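Local coordinates for protein ATP-dependent RNA helicase HrpB (Escherichia coli, PDB 6EUD) that hydrolyses ATP to ADP and phosphate and belongs to the DEAH/RHA group of RNA helicases, which act on RNA, at residues S215-F221 / I287-C293; D242-L248 / M268-A274; D292-E296 / S319-R323; V315-M320 / E345-S351. Residue numbers count along the deposited sequence, not the author numbering.

Interaction 1: residues S215-F221 / I287-C293; sequences SGSLLLF and IRLVVDC
Two strands, 217-221 and 287-292, run parallel. Their axes diverge by 25° and come within 4.4 Å. Ile287 has an m,m side chain. Its CG2 lies 3.8 Å from Leu219 CB, and its CD1 lies 4.0 Å from Ser217 CB. Arg288 is kinked (phi/psi -133/-2). Arg288 N and Leu289 N therefore both donate to Ser217 O, at 3.2 and 3.1 Å. The p side chain of Arg288 sends NH1 to Ser215 O (2.8 Å). A water joins Arg288 NH1 to Ser215 N. Arg288 CG lies 4.1 Å from Gly216 CA, and a CB on Gly216 (phi/psi 118/176) would clash there. Leu289 starts the regular register opposite Leu218, CA to CA 4.4 Å. Leu289 O accepts from Leu219 N (2.7 Å). These are inner strands of the RecA-like C-terminal helicase domain, and strand 217-221 probably carries most of helicase motif IV. Val290 shares a face with Leu219 and Phe221. Val290 CG1 meets the ring edge at Phe221 CE1 (4.0 Å). Val291 N donates to Leu219 O (2.8 Å), and Val291 O accepts from Phe221 N (2.9 Å). On the other face, under helix 199-213, Val291 CG1 touches Leu220 CD1 (3.6 Å) and Val291 CG2 touches Leu218 CD1 (3.8 Å). Asp292 pairs with Phe221, but its carboxylate binds Arg323 and His337. Cys293 N closes the ladder with a weak bond to Phe221 O (3.4 Å).

Interaction 2: residues D242-L248 / M268-A274; sequences DVLLCPL and MRKVVLA
A ladder of backbone hydrogen bonds joins strands 243-248 and 269-274. Helix 256-261 connects them, making a beta-alpha-beta unit of the RecA-like C-terminal helicase domain. Leu244 N donates to Arg269 O (2.9 Å), and Val271 N to Leu244 O (3.0 Å). Cys246 N follows with Val271 O (2.9 Å), then Leu273 N with Cys246 O (3.1 Å). Arg269 N to Asp242 O (3.2 Å) opens the ladder. A weak bond from Leu248 N to Leu273 O (2.9 Å) ends it. The strands are parallel, 20° apart, with axes 4.6 Å apart at the closest. Register is residue for residue: Val243 faces Arg269, Leu245 faces Val271, and Pro247 faces Leu273. Pro247 costs no bond, because the 243-248 donors are the amides of Leu244, Cys246 and Leu248. A water links Asp242 OD2 to Arg269 NH1, while the guanidinium mainly binds the carbonyls of Leu211, Glu214 and Gly216. Lys270 is extended (p,t,t,t) and leads its NZ away to carbonyls that include Leu262 O. Val243, Leu245, Pro247, Val271 and Leu273 form one face, partly covered by helix 225-236. Val243 and Val271 are both t, and Leu245 is m,t. Leu244, Cys246, Leu248, Val272 and Ala274 line the other face, where helix 256-261 packs. Leu248 CB lies 4.2 Å from Val272 CG1. On the first face, Val243 CG1 meets Val271 CG2 at 3.7 Å, and Leu245 CD2 meets Val271 CB at 3.7 Å.

Interaction 3: residues D292-E296 / S319-R323; sequences DCAQE and SMTQR
Arg323 and Asp292 form the salt bridge that joins these segments. Arg323 is m,t,t and almost fully extended. Its NH1 donates to Asp292 OD1 at 2.7 Å. Asp292 is t. The same OD1 takes Ala294 N at 2.9 Å, which makes an Asx turn. Ala294 has left-handed backbone angles (62/25), and the chain turns there before strand residues Gln295 and Glu296. A water bridges Arg323 NH1 and Gln295 O. Glu296 has an off-rotamer chi1 of -104°. Its CG lies 3.8 Å from Arg323 NH2. Met320 is m,t,m. Its CG lies 3.4 Å from Asp292 OD2, and its SD lies 4.1 Å from Ala294 CB. Arg323 N bonds Ser319 O (2.8 Å), as in a regular helix. Gln322 and Arg323 probably begin helicase motif VI, QRxGRxGR. Asp292 OD2 also binds His337, and Arg323 NE forms a second salt bridge to Glu279. Helix 317-325 thus packs across the broken strand 287-302, beside Phe221 of strand 217-221.

Interaction 4: residues V315-M320 / E345-S351; sequences VSQASM and ERAAAQS
The first turn of helix 317-325, with Ser316 at its N-cap, is hydrogen-bonded to the loop that follows helix 341-346. Gln317, Ser316 and Ala347 bury the most surface here. Gln317 is the first helical residue. Its backbone N donates to Ala348 O (2.9 Å), and the next amide, Ala318 N, donates to Ala349 O (3.0 Å). The first amides of a helix have no backbone acceptor within it, and here two loop carbonyls take the bonds of Gln317 and Ala318. The loop is extended at Ala347 (-64/152) and Ala348 (-47/143), turns at Ala349 (-67/-41), and extends again at Gln350. The CA atoms of Ser316 and Ala348 are 5.0 Å apart, and those of Gln317 and Ala349 4.9 Å. The m,t side chain of Gln317 reaches back along the loop, and NE2 donates to Ala347 O (2.9 Å). Ala347 points its CB toward the helix. That CB lies 3.7 Å from Val315 O and 4.1 Å from Met320 CE. Ser316 has a p side chain. Its CB packs 3.4 Å from Ala348 O and 3.3 Å from Gln350 C. Its OG is hydrogen-bonded to Ser319 OG at 2.8 Å. Val315, just before the cap, pairs its backbone with Ala294 of strand 287-302. The helix goes on into the probable motif VI of the C-terminal helicase domain. At the far end of the loop, Ser316 OG and Ser351 OG share a hydrogen bond of 3.0 Å.

In the fold
All four contacts belong to the C-terminal helicase domain. Interactions 1 and 2 build one sheet: strands 217-221 and 269-274 are neighbours, so Leu220 N reaches Val272 O at 2.7 Å. Interaction 1 is the more buried. Interaction 2 is partly exposed because strand 243-248 lies at the sheet's edge. Both rely on backbone ladders and aliphatic packing. Interaction 3 is also buried, but its main bond is ionic. It shares Asp292 and Cys293 with interaction 1 and adds helix 317-325. Interaction 4 shares Ser319 and Met320 with interaction 3. It is nearer the surface, and its chemistry is mostly helix-end amides, carbonyls and hydroxyls.

Interaction 1: residues S215-F221 / I287-C293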
loop_
_atom_site.group_PDB
_atom_site.type_symbol
_atom_site.label_atom_id
_atom_site.label_comp_id
_atom_site.label_asym_id
_atom_site.label_seq_id
_atom_site.Cartn_x
_atom_site.Cartn_y
_atom_site.Cartn_z
ATOM N N SER A 215 -33.251 27.751 -9.161
ATOM C CA SER A 215 -33.379 28.653 -8.031
ATOM C C SER A 215 -32.594 28.120 -6.833
ATOM O O SER A 215 -32.508 26.910 -6.639
ATOM C CB SER A 215 -34.861 28.826 -7.683
ATOM O OG SER A 215 -35.013 29.315 -6.367
ATOM N N GLY A 216 -32.004 29.018 -6.046
ATOM C CA GLY A 216 -31.420 28.628 -4.768
ATOM C C GLY A 216 -29.933 28.842 -4.621
ATOM O O GLY A 216 -29.261 29.267 -5.559
ATOM N N SER A 217 -29.420 28.571 -3.427
ATOM C CA SER A 217 -27.985 28.628 -3.198
ATOM C C SER A 217 -27.376 27.292 -3.555
ATOM O O SER A 217 -28.054 26.255 -3.550
ATOM C CB SER A 217 -27.650 29.002 -1.755
ATOM O OG SER A 217 -27.908 30.376 -1.534
ATOM N N LEU A 218 -26.082 27.337 -3.852
ATOM C CA LEU A 218 -25.414 26.260 -4.534
ATOM C C LEU A 218 -24.130 25.893 -3.815
ATOM O O LEU A 218 -23.346 26.776 -3.451
ATOM C CB LEU A 218 -25.125 26.669 -5.986
ATOM C CG LEU A 218 -24.565 25.657 -6.990
ATOM C CD1 LEU A 218 -24.935 26.066 -8.440
ATOM C CD2 LEU A 218 -23.063 25.572 -6.832
ATOM N N LEU A 219 -23.915 24.587 -3.645
ATOM C CA LEU A 219 -22.700 24.055 -3.035
ATOM C C LEU A 219 -21.868 23.319 -4.090
ATOM O O LEU A 219 -22.319 22.346 -4.713
ATOM C CB LEU A 219 -23.030 23.106 -1.870
ATOM C CG LEU A 219 -21.855 22.405 -1.159
ATOM C CD1 LEU A 219 -20.827 23.391 -0.533
ATOM C CD2 LEU A 219 -22.401 21.453 -0.097
ATOM N N LEU A 220 -20.651 23.798 -4.280
ATOM C CA LEU A 220 -19.758 23.278 -5.304
ATOM C C LEU A 220 -18.593 22.525 -4.664
ATOM O O LEU A 220 -17.806 23.130 -3.936
ATOM C CB LEU A 220 -19.248 24.434 -6.172
ATOM C CG LEU A 220 -18.117 24.188 -7.162
ATOM C CD1 LEU A 220 -18.459 23.066 -8.144
ATOM C CD2 LEU A 220 -17.800 25.502 -7.902
ATOM N N PHE A 221 -18.490 21.223 -4.925
ATOM C CA PHE A 221 -17.392 20.414 -4.391
ATOM C C PHE A 221 -16.225 20.411 -5.354
ATOM O O PHE A 221 -16.409 20.111 -6.520
ATOM C CB PHE A 221 -17.841 18.968 -4.113
ATOM C CG PHE A 221 -18.803 18.832 -2.933
ATOM C CD1 PHE A 221 -20.181 18.675 -3.139
ATOM C CD2 PHE A 221 -18.330 18.857 -1.621
ATOM C CE1 PHE A 221 -21.071 18.541 -2.056
ATOM C CE2 PHE A 221 -19.208 18.725 -0.530
ATOM C CZ PHE A 221 -20.579 18.565 -0.748
ATOM N N ILE A 287 -28.815 25.528 1.274
ATOM C CA ILE A 287 -28.420 24.898 0.013
ATOM C C ILE A 287 -29.525 24.023 -0.548
ATOM O O ILE A 287 -30.085 23.213 0.187
ATOM C CB ILE A 287 -27.130 24.046 0.194
ATOM C CG1 ILE A 287 -26.002 24.913 0.769
ATOM C CG2 ILE A 287 -26.704 23.419 -1.129
ATOM C CD1 ILE A 287 -25.510 26.038 -0.190
ATOM N N ARG A 288 -29.844 24.184 -1.836
ATOM C CA ARG A 288 -30.717 23.220 -2.539
ATOM C C ARG A 288 -30.140 22.811 -3.915
ATOM O O ARG A 288 -30.708 21.984 -4.608
ATOM C CB ARG A 288 -32.144 23.778 -2.699
ATOM C CG ARG A 288 -32.308 24.789 -3.793
ATOM C CD ARG A 288 -33.784 25.100 -4.073
ATOM N NE ARG A 288 -34.493 23.973 -4.685
ATOM C CZ ARG A 288 -34.749 23.851 -5.988
ATOM N NH1 ARG A 288 -34.353 24.782 -6.842
ATOM N NH2 ARG A 288 -35.410 22.795 -6.437
ATOM N N LEU A 289 -28.997 23.386 -4.286
ATOM C CA LEU A 289 -28.261 23.005 -5.501
ATOM C C LEU A 289 -26.848 22.531 -5.150
ATOM O O LEU A 289 -26.131 23.200 -4.410
ATOM C CB LEU A 289 -28.164 24.181 -6.472
ATOM C CG LEU A 289 -29.484 24.882 -6.824
ATOM C CD1 LEU A 289 -29.226 26.062 -7.741
ATOM C CD2 LEU A 289 -30.460 23.904 -7.453
ATOM N N VAL A 290 -26.448 21.381 -5.682
ATOM C CA VAL A 290 -25.075 20.938 -5.569
ATOM C C VAL A 290 -24.428 20.778 -6.966
ATOM O O VAL A 290 -25.049 20.309 -7.935
ATOM C CB VAL A 290 -24.996 19.621 -4.761
ATOM C CG1 VAL A 290 -23.696 18.870 -5.016
ATOM C CG2 VAL A 290 -25.195 19.900 -3.252
ATOM N N VAL A 291 -23.178 21.203 -7.073
ATOM C CA VAL A 291 -22.389 20.867 -8.237
ATOM C C VAL A 291 -21.185 20.100 -7.745
ATOM O O VAL A 291 -20.398 20.588 -6.945
ATOM C CB VAL A 291 -21.959 22.110 -9.071
ATOM C CG1 VAL A 291 -21.063 21.679 -10.236
ATOM C CG2 VAL A 291 -23.194 22.872 -9.583
ATOM N N ASP A 292 -21.064 18.879 -8.243
ATOM C CA ASP A 292 -20.064 17.931 -7.795
ATOM C C ASP A 292 -19.086 17.604 -8.938
ATOM O O ASP A 292 -19.464 16.963 -9.951
ATOM C CB ASP A 292 -20.758 16.660 -7.271
ATOM C CG ASP A 292 -19.780 15.531 -6.987
ATOM O OD1 ASP A 292 -18.625 15.811 -6.591
ATOM O OD2 ASP A 292 -20.169 14.358 -7.166
ATOM N N CYS A 293 -17.840 18.056 -8.792
ATOM C CA CYS A 293 -16.826 17.804 -9.822
ATOM C C CYS A 293 -16.467 16.312 -9.896
ATOM O O CYS A 293 -15.831 15.876 -10.844
ATOM C CB CYS A 293 -15.553 18.639 -9.568
ATOM S SG CYS A 293 -14.480 18.067 -8.233
HETATM O O HOH W 1 -34.841 25.243 -9.664
#

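Interaction 2: residues D242-L248 / M268-A274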
loop_
_atom_site.group_PDB
_atom_site.type_symbol
_atom_site.label_atom_id
_atom_site.label_comp_id
_atom_site.label_asym_id
_atom_site.label_seq_id
_atom_site.Cartn_x
_atom_site.Cartn_y
_atom_site.Cartn_z
ATOM N N ASP A 242 -26.340 39.393 -7.953
ATOM C CA ASP A 242 -26.971 38.846 -6.760
ATOM C C ASP A 242 -26.207 37.636 -6.195
ATOM O O ASP A 242 -26.506 37.158 -5.099
ATOM C CB ASP A 242 -28.423 38.458 -7.063
ATOM C CG ASP A 242 -28.532 37.417 -8.146
ATOM O OD1 ASP A 242 -27.607 37.330 -8.978
ATOM O OD2 ASP A 242 -29.541 36.682 -8.168
ATOM N N VAL A 243 -25.216 37.147 -6.934
ATOM C CA VAL A 243 -24.512 35.945 -6.506
ATOM C C VAL A 243 -23.279 36.279 -5.682
ATOM O O VAL A 243 -22.355 36.940 -6.149
ATOM C CB VAL A 243 -24.087 35.066 -7.693
ATOM C CG1 VAL A 243 -23.341 33.853 -7.192
ATOM C CG2 VAL A 243 -25.296 34.633 -8.491
ATOM N N LEU A 244 -23.292 35.799 -4.447
ATOM C CA LEU A 244 -22.196 35.955 -3.508
ATOM C C LEU A 244 -21.307 34.703 -3.481
ATOM O O LEU A 244 -21.766 33.604 -3.161
ATOM C CB LEU A 244 -22.766 36.250 -2.122
ATOM C CG LEU A 244 -21.829 36.451 -0.944
ATOM C CD1 LEU A 244 -20.914 37.613 -1.239
ATOM C CD2 LEU A 244 -22.668 36.725 0.285
ATOM N N LEU A 245 -20.033 34.878 -3.826
ATOM C CA LEU A 245 -19.079 33.779 -3.820
ATOM C C LEU A 245 -18.423 33.584 -2.467
ATOM O O LEU A 245 -17.849 34.513 -1.903
ATOM C CB LEU A 245 -18.007 34.000 -4.883
ATOM C CG LEU A 245 -18.516 33.976 -6.322
ATOM C CD1 LEU A 245 -17.353 34.034 -7.312
ATOM C CD2 LEU A 245 -19.380 32.744 -6.572
ATOM N N CYS A 246 -18.480 32.351 -1.971
ATOM C CA CYS A 246 -17.993 32.019 -0.636
ATOM C C CYS A 246 -17.112 30.797 -0.626
ATOM O O CYS A 246 -17.613 29.688 -0.477
ATOM C CB CYS A 246 -19.163 31.770 0.315
ATOM S SG CYS A 246 -20.403 33.053 0.287
ATOM N N PRO A 247 -15.795 30.988 -0.769
ATOM C CA PRO A 247 -14.848 29.876 -0.603
ATOM C C PRO A 247 -14.909 29.307 0.806
ATOM O O PRO A 247 -15.320 29.993 1.721
ATOM C CB PRO A 247 -13.487 30.521 -0.877
ATOM C CG PRO A 247 -13.723 31.992 -0.672
ATOM C CD PRO A 247 -15.118 32.245 -1.124
ATOM N N LEU A 248 -14.515 28.057 0.970
ATOM C CA LEU A 248 -14.556 27.415 2.270
ATOM C C LEU A 248 -13.420 26.417 2.411
ATOM O O LEU A 248 -13.500 25.273 1.941
ATOM C CB LEU A 248 -15.897 26.720 2.498
ATOM C CG LEU A 248 -16.094 26.228 3.930
ATOM C CD1 LEU A 248 -15.993 27.397 4.855
ATOM C CD2 LEU A 248 -17.425 25.565 4.096
ATOM N N MET A 268 -30.215 37.816 -1.970
ATOM C CA MET A 268 -29.090 37.234 -2.680
ATOM C C MET A 268 -28.989 35.715 -2.507
ATOM O O MET A 268 -29.659 35.119 -1.673
ATOM C CB MET A 268 -27.798 37.910 -2.224
ATOM C CG MET A 268 -27.750 39.410 -2.553
ATOM S SD MET A 268 -26.102 40.054 -2.283
ATOM C CE MET A 268 -25.822 39.517 -0.600
ATOM N N ARG A 269 -28.162 35.100 -3.336
ATOM C CA ARG A 269 -27.911 33.668 -3.283
ATOM C C ARG A 269 -26.412 33.467 -3.192
ATOM O O ARG A 269 -25.658 34.320 -3.638
ATOM C CB ARG A 269 -28.485 32.971 -4.522
ATOM C CG ARG A 269 -27.875 33.455 -5.840
ATOM C CD ARG A 269 -28.745 33.132 -7.041
ATOM N NE ARG A 269 -29.049 31.713 -7.134
ATOM C CZ ARG A 269 -29.400 31.106 -8.259
ATOM N NH1 ARG A 269 -29.477 31.806 -9.383
ATOM N NH2 ARG A 269 -29.667 29.803 -8.269
ATOM N N LYS A 270 -25.969 32.349 -2.632
ATOM C CA LYS A 270 -24.535 32.099 -2.508
ATOM C C LYS A 270 -24.068 30.843 -3.235
ATOM O O LYS A 270 -24.790 29.850 -3.339
ATOM C CB LYS A 270 -24.140 32.009 -1.027
ATOM C CG LYS A 270 -24.718 30.801 -0.323
ATOM C CD LYS A 270 -24.320 30.717 1.150
ATOM C CE LYS A 270 -24.912 29.449 1.750
ATOM N NZ LYS A 270 -24.610 29.267 3.177
ATOM N N VAL A 271 -22.844 30.909 -3.747
ATOM C CA VAL A 271 -22.135 29.736 -4.208
ATOM C C VAL A 271 -21.036 29.415 -3.211
ATOM O O VAL A 271 -20.122 30.204 -3.019
ATOM C CB VAL A 271 -21.519 29.935 -5.596
ATOM C CG1 VAL A 271 -20.696 28.697 -5.993
ATOM C CG2 VAL A 271 -22.611 30.235 -6.623
ATOM N N VAL A 272 -21.133 28.259 -2.574
ATOM C CA VAL A 272 -20.113 27.845 -1.639
ATOM C C VAL A 272 -19.180 26.888 -2.348
ATOM O O VAL A 272 -19.597 25.848 -2.850
ATOM C CB VAL A 272 -20.713 27.188 -0.381
ATOM C CG1 VAL A 272 -19.625 26.744 0.545
ATOM C CG2 VAL A 272 -21.602 28.164 0.337
ATOM N N LEU A 273 -17.912 27.272 -2.418
ATOM C CA LEU A 273 -16.891 26.461 -3.052
ATOM C C LEU A 273 -16.120 25.750 -1.940
ATOM O O LEU A 273 -15.435 26.377 -1.145
ATOM C CB LEU A 273 -15.968 27.323 -3.925
ATOM C CG LEU A 273 -16.563 28.278 -4.980
ATOM C CD1 LEU A 273 -16.881 29.665 -4.398
ATOM C CD2 LEU A 273 -15.647 28.401 -6.208
ATOM N N ALA A 274 -16.241 24.432 -1.878
ATOM C CA ALA A 274 -15.698 23.687 -0.753
ATOM C C ALA A 274 -14.984 22.426 -1.200
ATOM O O ALA A 274 -15.197 21.941 -2.322
ATOM C CB ALA A 274 -16.818 23.336 0.237
HETATM O O HOH W 2 -28.738 34.652 -10.045
#

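Interaction 3: residues D292-E296 / S319-R323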
loop_
_atom_site.group_PDB
_atom_site.type_symbol
_atom_site.label_atom_id
_atom_site.label_comp_id
_atom_site.label_asym_id
_atom_site.label_seq_id
_atom_site.Cartn_x
_atom_site.Cartn_y
_atom_site.Cartn_z
ATOM N N ASP A 292 -21.064 18.879 -8.243
ATOM C CA ASP A 292 -20.064 17.931 -7.795
ATOM C C ASP A 292 -19.086 17.604 -8.938
ATOM O O ASP A 292 -19.464 16.963 -9.951
ATOM C CB ASP A 292 -20.758 16.660 -7.271
ATOM C CG ASP A 292 -19.780 15.531 -6.987
ATOM O OD1 ASP A 292 -18.625 15.811 -6.591
ATOM O OD2 ASP A 292 -20.169 14.358 -7.166
ATOM N N CYS A 293 -17.840 18.056 -8.792
ATOM C CA CYS A 293 -16.826 17.804 -9.822
ATOM C C CYS A 293 -16.467 16.312 -9.896
ATOM O O CYS A 293 -15.831 15.876 -10.844
ATOM C CB CYS A 293 -15.553 18.639 -9.568
ATOM S SG CYS A 293 -14.480 18.067 -8.233
ATOM N N ALA A 294 -16.869 15.561 -8.870
ATOM C CA ALA A 294 -16.641 14.111 -8.736
ATOM C C ALA A 294 -15.172 13.707 -8.685
ATOM O O ALA A 294 -14.843 12.566 -9.011
ATOM C CB ALA A 294 -17.344 13.350 -9.858
ATOM N N GLN A 295 -14.304 14.621 -8.255
ATOM C CA GLN A 295 -12.871 14.342 -8.154
ATOM C C GLN A 295 -12.300 14.690 -6.792
ATOM O O GLN A 295 -12.424 15.816 -6.335
ATOM C CB GLN A 295 -12.118 15.077 -9.253
ATOM C CG GLN A 295 -12.340 14.387 -10.572
ATOM C CD GLN A 295 -11.658 15.049 -11.720
ATOM O OE1 GLN A 295 -10.976 16.064 -11.551
ATOM N NE2 GLN A 295 -11.835 14.481 -12.914
ATOM N N GLU A 296 -11.700 13.687 -6.153
ATOM C CA GLU A 296 -11.095 13.797 -4.832
ATOM C C GLU A 296 -9.585 13.961 -4.944
ATOM O O GLU A 296 -8.971 13.557 -5.939
ATOM C CB GLU A 296 -11.388 12.544 -3.997
ATOM C CG GLU A 296 -12.460 12.682 -2.927
ATOM C CD GLU A 296 -12.871 11.331 -2.350
ATOM O OE1 GLU A 296 -12.275 10.308 -2.760
ATOM O OE2 GLU A 296 -13.801 11.287 -1.508
ATOM N N SER A 319 -19.953 8.437 -2.067
ATOM C CA SER A 319 -19.733 9.845 -1.744
ATOM C C SER A 319 -20.376 10.786 -2.761
ATOM O O SER A 319 -20.766 11.897 -2.410
ATOM C CB SER A 319 -18.247 10.156 -1.589
ATOM O OG SER A 319 -17.462 9.317 -2.381
ATOM N N MET A 320 -20.522 10.356 -4.006
ATOM C CA MET A 320 -21.290 11.171 -4.939
ATOM C C MET A 320 -22.732 11.305 -4.437
ATOM O O MET A 320 -23.352 12.382 -4.510
ATOM C CB MET A 320 -21.253 10.572 -6.336
ATOM C CG MET A 320 -19.993 10.969 -7.144
ATOM S SD MET A 320 -20.105 10.533 -8.892
ATOM C CE MET A 320 -20.113 8.745 -8.766
ATOM N N THR A 321 -23.246 10.217 -3.884
ATOM C CA THR A 321 -24.592 10.204 -3.322
ATOM C C THR A 321 -24.650 11.029 -2.034
ATOM O O THR A 321 -25.599 11.778 -1.808
ATOM C CB THR A 321 -25.067 8.763 -3.068
ATOM O OG1 THR A 321 -25.242 8.114 -4.334
ATOM C CG2 THR A 321 -26.377 8.746 -2.338
ATOM N N GLN A 322 -23.624 10.915 -1.200
ATOM C CA GLN A 322 -23.571 11.733 0.005
ATOM C C GLN A 322 -23.509 13.228 -0.377
ATOM O O GLN A 322 -24.184 14.056 0.234
ATOM C CB GLN A 322 -22.391 11.332 0.875
ATOM C CG GLN A 322 -22.229 12.128 2.144
ATOM C CD GLN A 322 -23.280 11.817 3.200
ATOM O OE1 GLN A 322 -23.860 10.726 3.216
ATOM N NE2 GLN A 322 -23.521 12.774 4.100
ATOM N N ARG A 323 -22.748 13.553 -1.422
ATOM C CA ARG A 323 -22.640 14.926 -1.905
ATOM C C ARG A 323 -23.961 15.444 -2.453
ATOM O O ARG A 323 -24.323 16.588 -2.223
ATOM C CB ARG A 323 -21.578 15.035 -2.992
ATOM C CG ARG A 323 -20.193 14.969 -2.466
ATOM C CD ARG A 323 -19.145 14.943 -3.573
ATOM N NE ARG A 323 -17.828 14.803 -2.958
ATOM C CZ ARG A 323 -16.676 15.048 -3.564
ATOM N NH1 ARG A 323 -16.653 15.454 -4.824
ATOM N NH2 ARG A 323 -15.541 14.895 -2.899
HETATM O O HOH W 3 -14.329 17.202 -5.282
#

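Interaction 4: residues V315-M320 / E345-S351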
loop_
_atom_site.group_PDB
_atom_site.type_symbol
_atom_site.label_atom_id
_atom_site.label_comp_id
_atom_site.label_asym_id
_atom_site.label_seq_id
_atom_site.Cartn_x
_atom_site.Cartn_y
_atom_site.Cartn_z
ATOM N N VAL A 315 -14.376 10.182 -7.435
ATOM C CA VAL A 315 -15.071 9.987 -6.177
ATOM C C VAL A 315 -15.955 8.734 -6.308
ATOM O O VAL A 315 -16.371 8.376 -7.409
ATOM C CB VAL A 315 -15.868 11.280 -5.854
ATOM C CG1 VAL A 315 -16.891 11.085 -4.781
ATOM C CG2 VAL A 315 -14.896 12.410 -5.492
ATOM N N SER A 316 -16.204 8.033 -5.209
ATOM C CA SER A 316 -17.034 6.835 -5.277
ATOM C C SER A 316 -18.528 7.155 -5.408
ATOM O O SER A 316 -18.946 8.283 -5.172
ATOM C CB SER A 316 -16.806 5.971 -4.041
ATOM O OG SER A 316 -17.421 6.555 -2.905
ATOM N N GLN A 317 -19.319 6.150 -5.777
ATOM C CA GLN A 317 -20.758 6.311 -5.834
ATOM C C GLN A 317 -21.334 6.710 -4.475
ATOM O O GLN A 317 -22.217 7.578 -4.402
ATOM C CB GLN A 317 -21.435 5.032 -6.329
ATOM C CG GLN A 317 -20.955 4.588 -7.708
ATOM C CD GLN A 317 -21.829 3.495 -8.321
ATOM O OE1 GLN A 317 -23.036 3.482 -8.121
ATOM N NE2 GLN A 317 -21.217 2.574 -9.060
ATOM N N ALA A 318 -20.851 6.091 -3.402
ATOM C CA ALA A 318 -21.375 6.430 -2.079
ATOM C C ALA A 318 -21.127 7.911 -1.747
ATOM O O ALA A 318 -22.015 8.592 -1.237
ATOM C CB ALA A 318 -20.777 5.522 -0.999
ATOM N N SER A 319 -19.953 8.437 -2.067
ATOM C CA SER A 319 -19.733 9.845 -1.744
ATOM C C SER A 319 -20.376 10.786 -2.761
ATOM O O SER A 319 -20.766 11.897 -2.410
ATOM C CB SER A 319 -18.247 10.156 -1.589
ATOM O OG SER A 319 -17.462 9.317 -2.381
ATOM N N MET A 320 -20.522 10.356 -4.006
ATOM C CA MET A 320 -21.290 11.171 -4.939
ATOM C C MET A 320 -22.732 11.305 -4.437
ATOM O O MET A 320 -23.352 12.382 -4.510
ATOM C CB MET A 320 -21.253 10.572 -6.336
ATOM C CG MET A 320 -19.993 10.969 -7.144
ATOM S SD MET A 320 -20.105 10.533 -8.892
ATOM C CE MET A 320 -20.113 8.745 -8.766
ATOM N N GLU A 345 -21.784 5.361 -13.067
ATOM C CA GLU A 345 -22.284 4.012 -12.814
ATOM C C GLU A 345 -21.172 2.982 -12.678
ATOM O O GLU A 345 -21.393 1.915 -12.128
ATOM C CB GLU A 345 -23.244 3.595 -13.927
ATOM C CG GLU A 345 -24.529 4.412 -13.906
ATOM C CD GLU A 345 -25.432 4.193 -15.113
ATOM O OE1 GLU A 345 -24.973 3.599 -16.116
ATOM O OE2 GLU A 345 -26.605 4.633 -15.055
ATOM N N ARG A 346 -19.982 3.299 -13.178
ATOM C CA ARG A 346 -18.846 2.368 -13.140
ATOM C C ARG A 346 -17.825 2.782 -12.080
ATOM O O ARG A 346 -16.832 2.104 -11.891
ATOM C CB ARG A 346 -18.156 2.275 -14.511
ATOM C CG ARG A 346 -19.034 1.667 -15.604
ATOM C CD ARG A 346 -18.227 1.350 -16.880
ATOM N NE ARG A 346 -17.833 2.547 -17.635
ATOM C CZ ARG A 346 -18.494 3.019 -18.694
ATOM N NH1 ARG A 346 -19.595 2.412 -19.125
ATOM N NH2 ARG A 346 -18.057 4.101 -19.324
ATOM N N ALA A 347 -18.066 3.901 -11.403
ATOM C CA ALA A 347 -17.191 4.303 -10.317
ATOM C C ALA A 347 -17.283 3.250 -9.223
ATOM O O ALA A 347 -18.300 2.568 -9.108
ATOM C CB ALA A 347 -17.573 5.721 -9.765
ATOM N N ALA A 348 -16.211 3.100 -8.446
ATOM C CA ALA A 348 -16.226 2.261 -7.252
ATOM C C ALA A 348 -17.474 2.565 -6.410
ATOM O O ALA A 348 -17.917 3.719 -6.328
ATOM C CB ALA A 348 -14.928 2.487 -6.413
ATOM N N ALA A 349 -18.053 1.531 -5.814
ATOM C CA ALA A 349 -19.258 1.693 -5.007
ATOM C C ALA A 349 -18.954 2.496 -3.756
ATOM O O ALA A 349 -19.739 3.358 -3.354
ATOM C CB ALA A 349 -19.838 0.333 -4.626
ATOM N N GLN A 350 -17.800 2.203 -3.160
ATOM C CA GLN A 350 -17.390 2.755 -1.874
ATOM C C GLN A 350 -16.040 3.452 -1.972
ATOM O O GLN A 350 -15.263 3.178 -2.888
ATOM C CB GLN A 350 -17.313 1.646 -0.807
ATOM C CG GLN A 350 -18.607 0.856 -0.602
ATOM C CD GLN A 350 -19.743 1.733 -0.077
ATOM O OE1 GLN A 350 -19.503 2.715 0.642
ATOM N NE2 GLN A 350 -20.989 1.381 -0.430
ATOM N N SER A 351 -15.754 4.342 -1.026
ATOM C CA SER A 351 -14.439 4.984 -0.968
ATOM C C SER A 351 -13.361 4.051 -0.403
ATOM O O SER A 351 -13.640 3.191 0.410
ATOM C CB SER A 351 -14.505 6.246 -0.120
ATOM O OG SER A 351 -15.395 7.160 -0.709
HETATM O O HOH W 4 -14.736 8.363 -2.765
#